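Local coordinates for Lin1840 protein (PDB 4ZOC), which probably hydrolyses terminal, non-reducing beta-D-glucosyl residues with release of beta-D-glucose, as a family 3 glycoside hydrolase linked to beta-1,2-glucan breakdown, at residues 288-293 with 305-310; 438-443 with 481-486. The protein carries 2 engineered substitutions. One frame throughout, in Å; residues are numbered along the deposited sequence. Where two conformers were deposited one is given.

Contact 1. Residues 288-293 with 305-310; sequences EAAQFS and TCYIHE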
ATOM      1  N   GLU A 288      26.106  -3.342  18.990  1.00  8.08           N
ATOM      2  CA  GLU A 288      25.182  -2.276  18.813  1.00  9.40           C
ATOM      3  C   GLU A 288      23.701  -2.703  18.991  1.00  9.09           C
ATOM      4  O   GLU A 288      22.908  -1.961  19.549  1.00 12.69           O
ATOM      5  CB  GLU A 288      25.402  -1.629  17.400  1.00 11.42           C
ATOM      6  CG  GLU A 288      26.722  -0.818  17.339  1.00 12.00           C
ATOM      7  CD  GLU A 288      26.836   0.119  16.160  1.00 16.08           C
ATOM      8  OE1 GLU A 288      25.970   0.118  15.226  1.00 14.65           O
ATOM      9  OE2 GLU A 288      27.866   0.828  16.124  1.00 16.37           O
ATOM     10  N   ALA A 289      23.355  -3.868  18.451  1.00 10.52           N
ATOM     11  CA  ALA A 289      22.010  -4.434  18.603  1.00 12.02           C
ATOM     12  C   ALA A 289      21.607  -4.506  20.078  1.00 12.37           C
ATOM     13  O   ALA A 289      20.529  -4.039  20.488  1.00 10.97           O
ATOM     14  CB  ALA A 289      21.933  -5.811  17.973  1.00 14.62           C
ATOM     15  N   ALA A 290      22.534  -5.009  20.905  1.00 11.70           N
ATOM     16  CA  ALA A 290      22.351  -5.044  22.364  1.00 10.33           C
ATOM     17  C   ALA A 290      22.196  -3.662  22.953  1.00 10.56           C
ATOM     18  O   ALA A 290      21.300  -3.371  23.740  1.00 12.13           O
ATOM     19  CB  ALA A 290      23.562  -5.778  22.998  1.00  9.03           C
ATOM     20  N   GLN A 291      23.096  -2.772  22.603  1.00 12.29           N
ATOM     21  CA  GLN A 291      23.012  -1.435  23.178  1.00 13.63           C
ATOM     22  C   GLN A 291      21.692  -0.755  22.845  1.00 12.56           C
ATOM     23  O   GLN A 291      21.037  -0.220  23.693  1.00 10.70           O
ATOM     24  CB  GLN A 291      24.164  -0.564  22.672  1.00 15.58           C
ATOM     25  CG  GLN A 291      24.194   0.814  23.280  1.00 18.43           C
ATOM     26  CD  GLN A 291      25.253   1.716  22.650  1.00 18.63           C
ATOM     27  OE1 GLN A 291      26.269   1.275  22.095  1.00 21.61           O
ATOM     28  NE2 GLN A 291      25.028   3.001  22.777  1.00 18.52           N
ATOM     29  N   PHE A 292      21.338  -0.736  21.559  1.00 12.48           N
ATOM     30  CA  PHE A 292      20.159   0.049  21.124  1.00 12.25           C
ATOM     31  C   PHE A 292      18.861  -0.611  21.633  1.00 12.41           C
ATOM     32  O   PHE A 292      17.961   0.053  22.040  1.00 10.25           O
ATOM     33  CB  PHE A 292      20.153   0.199  19.591  1.00 12.63           C
ATOM     34  CG  PHE A 292      21.413   0.800  19.015  1.00 12.33           C
ATOM     35  CD1 PHE A 292      22.199   1.674  19.769  1.00 14.70           C
ATOM     36  CD2 PHE A 292      21.763   0.556  17.708  1.00 11.83           C
ATOM     37  CE1 PHE A 292      23.342   2.230  19.197  1.00 15.94           C
ATOM     38  CE2 PHE A 292      22.896   1.146  17.129  1.00 14.01           C
ATOM     39  CZ  PHE A 292      23.665   1.963  17.898  1.00 15.31           C
ATOM     40  N   SER A 293      18.838  -1.942  21.705  1.00 10.37           N
ATOM     41  CA  SER A 293      17.673  -2.641  22.255  1.00 10.96           C
ATOM     42  C   SER A 293      17.500  -2.375  23.720  1.00  9.87           C
ATOM     43  O   SER A 293      16.416  -2.147  24.144  1.00 10.47           O
ATOM     44  CB  SER A 293      17.700  -4.153  21.923  1.00 13.41           C
ATOM     45  OG  SER A 293      17.648  -4.306  20.499  1.00 14.58           O
ATOM     46  N   THR A 305      21.525 -13.980  21.153  1.00 12.09           N
ATOM     47  CA  THR A 305      22.605 -13.894  22.060  1.00 13.33           C
ATOM     48  C   THR A 305      23.269 -12.533  22.117  1.00 12.46           C
ATOM     49  O   THR A 305      24.328 -12.452  22.683  1.00 16.20           O
ATOM     50  CB  THR A 305      23.660 -14.945  21.744  1.00 16.12           C
ATOM     51  OG1 THR A 305      24.188 -14.718  20.445  1.00 19.25           O
ATOM     52  CG2 THR A 305      23.081 -16.359  21.758  1.00 16.47           C
ATOM     53  N   CYS A 306      22.646 -11.441  21.634  1.00 13.00           N
ATOM     54  CA  CYS A 306      23.247 -10.179  21.725  1.00  9.96           C
ATOM     55  C   CYS A 306      23.450  -9.739  23.175  1.00 12.39           C
ATOM     56  O   CYS A 306      24.556  -9.335  23.542  1.00 13.58           O
ATOM     57  CB  CYS A 306      22.428  -9.073  20.980  1.00 11.03           C
ATOM     58  SG  CYS A 306      22.150  -9.504  19.262  1.00 14.17           S
ATOM     59  N   TYR A 307      22.390  -9.778  23.990  1.00  9.64           N
ATOM     60  CA  TYR A 307      22.526  -9.411  25.390  1.00 11.23           C
ATOM     61  C   TYR A 307      23.559 -10.234  26.098  1.00 12.54           C
ATOM     62  O   TYR A 307      24.515  -9.685  26.728  1.00 14.33           O
ATOM     63  CB  TYR A 307      21.205  -9.473  26.160  1.00 10.88           C
ATOM     64  CG  TYR A 307      20.203  -8.311  25.883  1.00 11.09           C
ATOM     65  CD1 TYR A 307      20.545  -7.176  25.114  1.00  9.49           C
ATOM     66  CD2 TYR A 307      18.907  -8.380  26.385  1.00 10.58           C
ATOM     67  CE1 TYR A 307      19.654  -6.154  24.931  1.00 10.98           C
ATOM     68  CE2 TYR A 307      18.016  -7.346  26.217  1.00 13.51           C
ATOM     69  CZ  TYR A 307      18.377  -6.238  25.435  1.00 10.94           C
ATOM     70  OH  TYR A 307      17.537  -5.191  25.291  1.00 12.04           O
ATOM     71  N   ILE A 308      23.374 -11.548  26.006  1.00 11.83           N
ATOM     72  CA  ILE A 308      24.227 -12.470  26.763  1.00 15.02           C
ATOM     73  C   ILE A 308      25.734 -12.268  26.476  1.00 17.21           C
ATOM     74  O   ILE A 308      26.554 -12.238  27.397  1.00 17.94           O
ATOM     75  CB  ILE A 308      23.660 -13.895  26.633  1.00 19.20           C
ATOM     76  CG1 ILE A 308      24.126 -14.758  27.806  1.00 26.37           C
ATOM     77  CG2 ILE A 308      24.003 -14.557  25.327  1.00 23.46           C
ATOM     78  CD1 ILE A 308      23.242 -14.652  29.022  1.00 30.82           C
ATOM     79  N   HIS A 309      26.089 -12.076  25.207  1.00 17.26           N
ATOM     80  CA  HIS A 309      27.490 -11.947  24.820  1.00 15.73           C
ATOM     81  C   HIS A 309      28.041 -10.511  24.876  1.00 15.36           C
ATOM     82  O   HIS A 309      29.259 -10.337  25.049  1.00 20.07           O
ATOM     83  CB  HIS A 309      27.730 -12.597  23.454  1.00 16.34           C
ATOM     84  CG  HIS A 309      27.551 -14.083  23.455  1.00 17.96           C
ATOM     85  ND1 HIS A 309      27.904 -14.878  24.521  1.00 23.80           N
ATOM     86  CD2 HIS A 309      27.024 -14.920  22.524  1.00 18.53           C
ATOM     87  CE1 HIS A 309      27.578 -16.138  24.261  1.00 23.84           C
ATOM     88  NE2 HIS A 309      27.054 -16.190  23.051  1.00 19.89           N
ATOM     89  N   GLU A 310      27.191  -9.498  24.822  1.00 13.21           N
ATOM     90  CA  GLU A 310      27.673  -8.076  24.703  1.00 15.93           C
ATOM     91  C   GLU A 310      27.402  -7.082  25.854  1.00 12.59           C
ATOM     92  O   GLU A 310      28.105  -6.025  25.969  1.00 15.69           O
ATOM     93  CB  GLU A 310      27.118  -7.404  23.420  1.00 14.23           C
ATOM     94  CG  GLU A 310      27.361  -8.220  22.181  1.00 15.03           C
ATOM     95  CD  GLU A 310      28.783  -8.203  21.693  1.00 18.72           C
ATOM     96  OE1 GLU A 310      29.640  -7.434  22.209  1.00 19.61           O
ATOM     97  OE2 GLU A 310      29.058  -8.959  20.724  1.00 24.99           O
TER
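Two helical segments, 288-293 and 306-310, cross steeply at -110° with their axes 8.7 Å apart, and the CA atoms of A290 and C306 approach to 5.3 Å. Apolar packing carries most of the interface. The CB of A290 points at the second helix and sits in a cluster made by CB of C306, CB of E310 and the Y307 ring; its distance to E310 CB is 3.9 Å. E310 uses only the root of its side chain here: the chain bends at chi2 (-74°) and its carboxylate leads away. The thiol of C306 lies beside its own backbone N, anti to the carbonyl carbon (chi1 -56°), which brings SG within 3.9 Å of A289 CB.

The aromatic contact is made edge-on. Y307 points its CB past the first helix, but the ring reaches back, with A290 CB in the ring plane, 3.9 Å from CD1, and A290 O near that plane, 3.4 Å from CE1. At the far end, S293 CB comes within 3.5 Å of Y307 OH from an oblique direction.

The polar groups nearest the interface bond within the first helix or to residues of the connection. S293 OG donates to A289 O at 2.9 Å, approaching from above the carbonyl plane, and the same oxygen also accepts from S293 N. The Y307 hydroxyl is hydrogen-bonded to V298 O, while E301 receives the backbone N-H groups of C306 and Y307 at the start of the second helix.

With no hydrogen bond between the segments, the helices of this TIM-barrel domain meet here through van der Waals contact, small residues permitting the close approach, with the tyrosine hydroxyl bonded to the carbonyl of V298 and not to the facing helix.

Contact 2. Residues 438-443 with 481-486; sequences EYTELS and RLPEAQ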
ATOM      1  N   GLU A 438      -7.822 -33.737  -3.946  0.50 10.16           N
ATOM      2  CA  GLU A 438      -6.588 -33.091  -3.498  0.50 11.43           C
ATOM      3  C   GLU A 438      -6.726 -31.566  -3.483  0.50 12.21           C
ATOM      4  O   GLU A 438      -7.544 -30.984  -4.224  0.50 10.66           O
ATOM      5  CB  GLU A 438      -5.420 -33.493  -4.390  0.50 14.98           C
ATOM      6  CG  GLU A 438      -5.015 -34.967  -4.309  0.50 17.12           C
ATOM      7  CD  GLU A 438      -3.802 -35.230  -5.153  0.50 19.57           C
ATOM      8  OE1 GLU A 438      -3.904 -35.258  -6.398  0.50 22.07           O
ATOM      9  OE2 GLU A 438      -2.722 -35.330  -4.571  0.50 29.14           O
ATOM     10  N   TYR A 439      -5.936 -30.910  -2.633  1.00  9.93           N
ATOM     11  CA  TYR A 439      -6.004 -29.437  -2.551  1.00  8.29           C
ATOM     12  C   TYR A 439      -5.670 -28.704  -3.838  1.00  8.71           C
ATOM     13  O   TYR A 439      -6.210 -27.600  -4.059  1.00  8.25           O
ATOM     14  CB  TYR A 439      -5.025 -28.956  -1.473  1.00  7.44           C
ATOM     15  CG  TYR A 439      -5.522 -29.100  -0.049  1.00  9.09           C
ATOM     16  CD1 TYR A 439      -5.384 -30.288   0.648  1.00 10.34           C
ATOM     17  CD2 TYR A 439      -6.228 -28.069   0.552  1.00  6.67           C
ATOM     18  CE1 TYR A 439      -5.774 -30.409   1.954  1.00 11.83           C
ATOM     19  CE2 TYR A 439      -6.628 -28.174   1.850  1.00  7.36           C
ATOM     20  CZ  TYR A 439      -6.422 -29.379   2.548  1.00  8.80           C
ATOM     21  OH  TYR A 439      -6.794 -29.454   3.851  1.00 10.39           O
ATOM     22  N   THR A 440      -4.799 -29.253  -4.685  1.00  7.96           N
ATOM     23  CA  THR A 440      -4.332 -28.485  -5.845  1.00  9.47           C
ATOM     24  C   THR A 440      -4.552 -29.177  -7.212  1.00 10.19           C
ATOM     25  O   THR A 440      -4.045 -28.734  -8.226  1.00 10.88           O
ATOM     26  CB  THR A 440      -2.828 -28.139  -5.675  1.00  9.79           C
ATOM     27  OG1 THR A 440      -2.038 -29.349  -5.752  1.00  9.68           O
ATOM     28  CG2 THR A 440      -2.576 -27.454  -4.345  1.00 11.91           C
ATOM     29  N   GLU A 441      -5.267 -30.299  -7.238  1.00 11.33           N
ATOM     30  CA  GLU A 441      -5.413 -31.068  -8.476  1.00 10.35           C
ATOM     31  C   GLU A 441      -6.920 -31.305  -8.701  1.00  9.40           C
ATOM     32  O   GLU A 441      -7.724 -31.322  -7.749  1.00 11.34           O
ATOM     33  CB  GLU A 441      -4.648 -32.433  -8.365  1.00 11.36           C
ATOM     34  CG  GLU A 441      -3.148 -32.417  -8.069  1.00 12.05           C
ATOM     35  CD  GLU A 441      -2.336 -31.878  -9.195  1.00 12.21           C
ATOM     36  OE1 GLU A 441      -2.989 -31.423 -10.214  1.00 15.34           O
ATOM     37  OE2 GLU A 441      -1.086 -31.800  -9.040  1.00 10.46           O
ATOM     38  N   LEU A 442      -7.296 -31.499  -9.959  1.00  9.65           N
ATOM     39  CA  LEU A 442      -8.600 -32.020 -10.330  1.00 10.88           C
ATOM     40  C   LEU A 442      -8.394 -32.954 -11.517  1.00 10.40           C
ATOM     41  O   LEU A 442      -8.219 -32.489 -12.679  1.00 11.57           O
ATOM     42  CB  LEU A 442      -9.594 -30.877 -10.703  1.00 10.47           C
ATOM     43  CG  LEU A 442     -10.971 -31.352 -11.107  1.00 12.40           C
ATOM     44  CD1 LEU A 442     -11.625 -32.125  -9.959  1.00 12.34           C
ATOM     45  CD2 LEU A 442     -11.857 -30.214 -11.530  1.00 16.98           C
ATOM     46  N   SER A 443      -8.419 -34.268 -11.260  1.00 11.42           N
ATOM     47  CA  SER A 443      -8.159 -35.264 -12.281  1.00 11.15           C
ATOM     48  C   SER A 443      -9.432 -35.679 -12.963  1.00 11.57           C
ATOM     49  O   SER A 443     -10.558 -35.447 -12.432  1.00  9.61           O
ATOM     50  CB  SER A 443      -7.506 -36.514 -11.658  1.00 10.74           C
ATOM     51  OG  SER A 443      -8.421 -37.178 -10.802  1.00 11.65           O
ATOM     52  N   ARG A 481      -6.138 -16.221  -3.828  1.00  7.64           N
ATOM     53  CA  ARG A 481      -6.991 -17.203  -4.462  1.00  7.22           C
ATOM     54  C   ARG A 481      -6.659 -18.589  -3.934  1.00  8.02           C
ATOM     55  O   ARG A 481      -5.552 -18.837  -3.506  1.00  9.17           O
ATOM     56  CB  ARG A 481      -6.829 -17.138  -5.986  1.00  6.84           C
ATOM     57  CG  ARG A 481      -7.493 -15.963  -6.636  1.00  6.94           C
ATOM     58  CD  ARG A 481      -7.253 -16.009  -8.114  1.00  8.98           C
ATOM     59  NE  ARG A 481      -7.963 -17.076  -8.807  1.00  8.90           N
ATOM     60  CZ  ARG A 481      -9.211 -16.970  -9.249  1.00 11.07           C
ATOM     61  NH1 ARG A 481      -9.937 -15.921  -8.954  1.00 13.72           N
ATOM     62  NH2 ARG A 481      -9.776 -17.986  -9.899  1.00 12.55           N
ATOM     63  N   LEU A 482      -7.666 -19.468  -3.922  1.00  6.93           N
ATOM     64  CA  LEU A 482      -7.434 -20.863  -3.731  1.00  7.45           C
ATOM     65  C   LEU A 482      -6.720 -21.388  -4.942  1.00  7.41           C
ATOM     66  O   LEU A 482      -6.627 -20.681  -5.980  1.00  7.10           O
ATOM     67  CB  LEU A 482      -8.801 -21.591  -3.628  1.00  8.15           C
ATOM     68  CG  LEU A 482      -9.755 -21.349  -2.476  1.00  6.92           C
ATOM     69  CD1 LEU A 482     -11.039 -22.029  -2.713  1.00  6.61           C
ATOM     70  CD2 LEU A 482      -9.150 -21.875  -1.224  1.00  8.31           C
ATOM     71  N   PRO A 483      -6.133 -22.556  -4.840  1.00  6.97           N
ATOM     72  CA  PRO A 483      -5.603 -23.224  -6.046  1.00  6.71           C
ATOM     73  C   PRO A 483      -6.608 -23.263  -7.147  1.00  5.94           C
ATOM     74  O   PRO A 483      -7.840 -23.468  -6.887  1.00  6.12           O
ATOM     75  CB  PRO A 483      -5.193 -24.594  -5.551  1.00  7.63           C
ATOM     76  CG  PRO A 483      -4.988 -24.461  -4.071  1.00  8.31           C
ATOM     77  CD  PRO A 483      -5.904 -23.349  -3.611  1.00  8.91           C
ATOM     78  N   GLU A 484      -6.187 -23.012  -8.385  1.00  7.81           N
ATOM     79  CA  GLU A 484      -7.182 -22.925  -9.455  1.00  8.24           C
ATOM     80  C   GLU A 484      -8.010 -24.221  -9.633  1.00  8.23           C
ATOM     81  O   GLU A 484      -9.169 -24.158 -10.034  1.00  7.75           O
ATOM     82  CB  GLU A 484      -6.498 -22.503 -10.740  1.00 10.76           C
ATOM     83  CG  GLU A 484      -7.441 -22.275 -11.866  1.00 13.15           C
ATOM     84  CD  GLU A 484      -8.410 -21.100 -11.680  1.00 17.72           C
ATOM     85  OE1 GLU A 484      -8.117 -20.202 -10.776  1.00 10.11           O
ATOM     86  OE2 GLU A 484      -9.396 -21.087 -12.544  1.00 16.53           O
ATOM     87  N   ALA A 485      -7.439 -25.388  -9.285  1.00  8.27           N
ATOM     88  CA  ALA A 485      -8.168 -26.647  -9.290  1.00  7.81           C
ATOM     89  C   ALA A 485      -9.440 -26.618  -8.467  1.00  7.98           C
ATOM     90  O   ALA A 485     -10.407 -27.296  -8.805  1.00  7.52           O
ATOM     91  CB  ALA A 485      -7.275 -27.769  -8.823  1.00  9.71           C
ATOM     92  N   GLN A 486      -9.466 -25.837  -7.375  1.00  6.45           N
ATOM     93  CA  GLN A 486     -10.666 -25.724  -6.589  1.00  7.68           C
ATOM     94  C   GLN A 486     -11.750 -24.868  -7.249  1.00  7.30           C
ATOM     95  O   GLN A 486     -12.903 -25.206  -7.172  1.00  7.91           O
ATOM     96  CB  GLN A 486     -10.359 -25.210  -5.178  1.00  6.68           C
ATOM     97  CG  GLN A 486      -9.416 -26.179  -4.442  1.00  7.17           C
ATOM     98  CD  GLN A 486      -9.346 -25.905  -2.956  1.00  7.34           C
ATOM     99  OE1 GLN A 486     -10.327 -25.483  -2.345  1.00  6.21           O
ATOM    100  NE2 GLN A 486      -8.176 -26.137  -2.360  1.00  8.20           N
TER
HETATM  101  O   HOH W   1      -4.455 -25.926  -8.951  1.00 13.11           O
HETATM  102  O   HOH W   2     -10.224 -29.746  -7.411  1.00 21.23           O
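A485, in the first turn of the helix that starts at 484, is the residue most deeply engaged. Its methyl group points into the bend of segment 438-443, with A485 CB 3.4 Å from T440 O and 3.6 Å from E441 C. L442, its CB turned toward the helix, adds a looser apolar contact, 4.3 Å from L442 CB to A485 CB. Two waters flank the alanine: one donates to T440 O and accepts from A485 N, the other donates to both E441 O and A485 O, so the backbone at A485 is linked to the loop through its N-H as well as its carbonyl.

Y439 contributes mainly its carbonyl. Q486 NE2 donates to Y439 O at 3.0 Å, nearly straight at 164°, on a lone pair in the carbonyl plane and close to the plane of its own amide. The glutamine chain runs extended beyond CG beside the tyrosine, both pointing the same way, with ring and amide planes 59° apart. Q486 OE1 accepts from G465 N, which fixes the amide's rotation, and the tyrosine hydroxyl is hydrogen-bonded to S402.

T440 meets P483 obliquely at the exposed border: its CG2, anti to the carbonyl carbon, lies 3.9 Å from P483 CG. That proline is the N-cap residue of the helix.

The arrangement belongs to the alpha/beta architecture of the family 3 C-terminal domain, where the connection leaving edge strand 432-436 rests on the N-terminal turn of helix 484-494, which precedes strand 500-505 of the same sheet.

Overall arrangement
Following the chain from the N terminus, contact 1 comes first: within the N-terminal TIM-barrel domain it closes the short loop from helix 286-295 through strand 301-302, the last of the eight parallel strands, to helix 306-316. The chain then passes into the C-terminal alpha/beta domain, where contact 2 closes a longer excursion containing helix 444-456 and strand 459-465, tying the exit of strand 432-436 to the start of helix 484-494. The two loops are in series, neither nested nor crossed. Their centres lie 47 Å apart, with nearest atoms about 36 Å apart, so they do not touch, and each lies within a different domain.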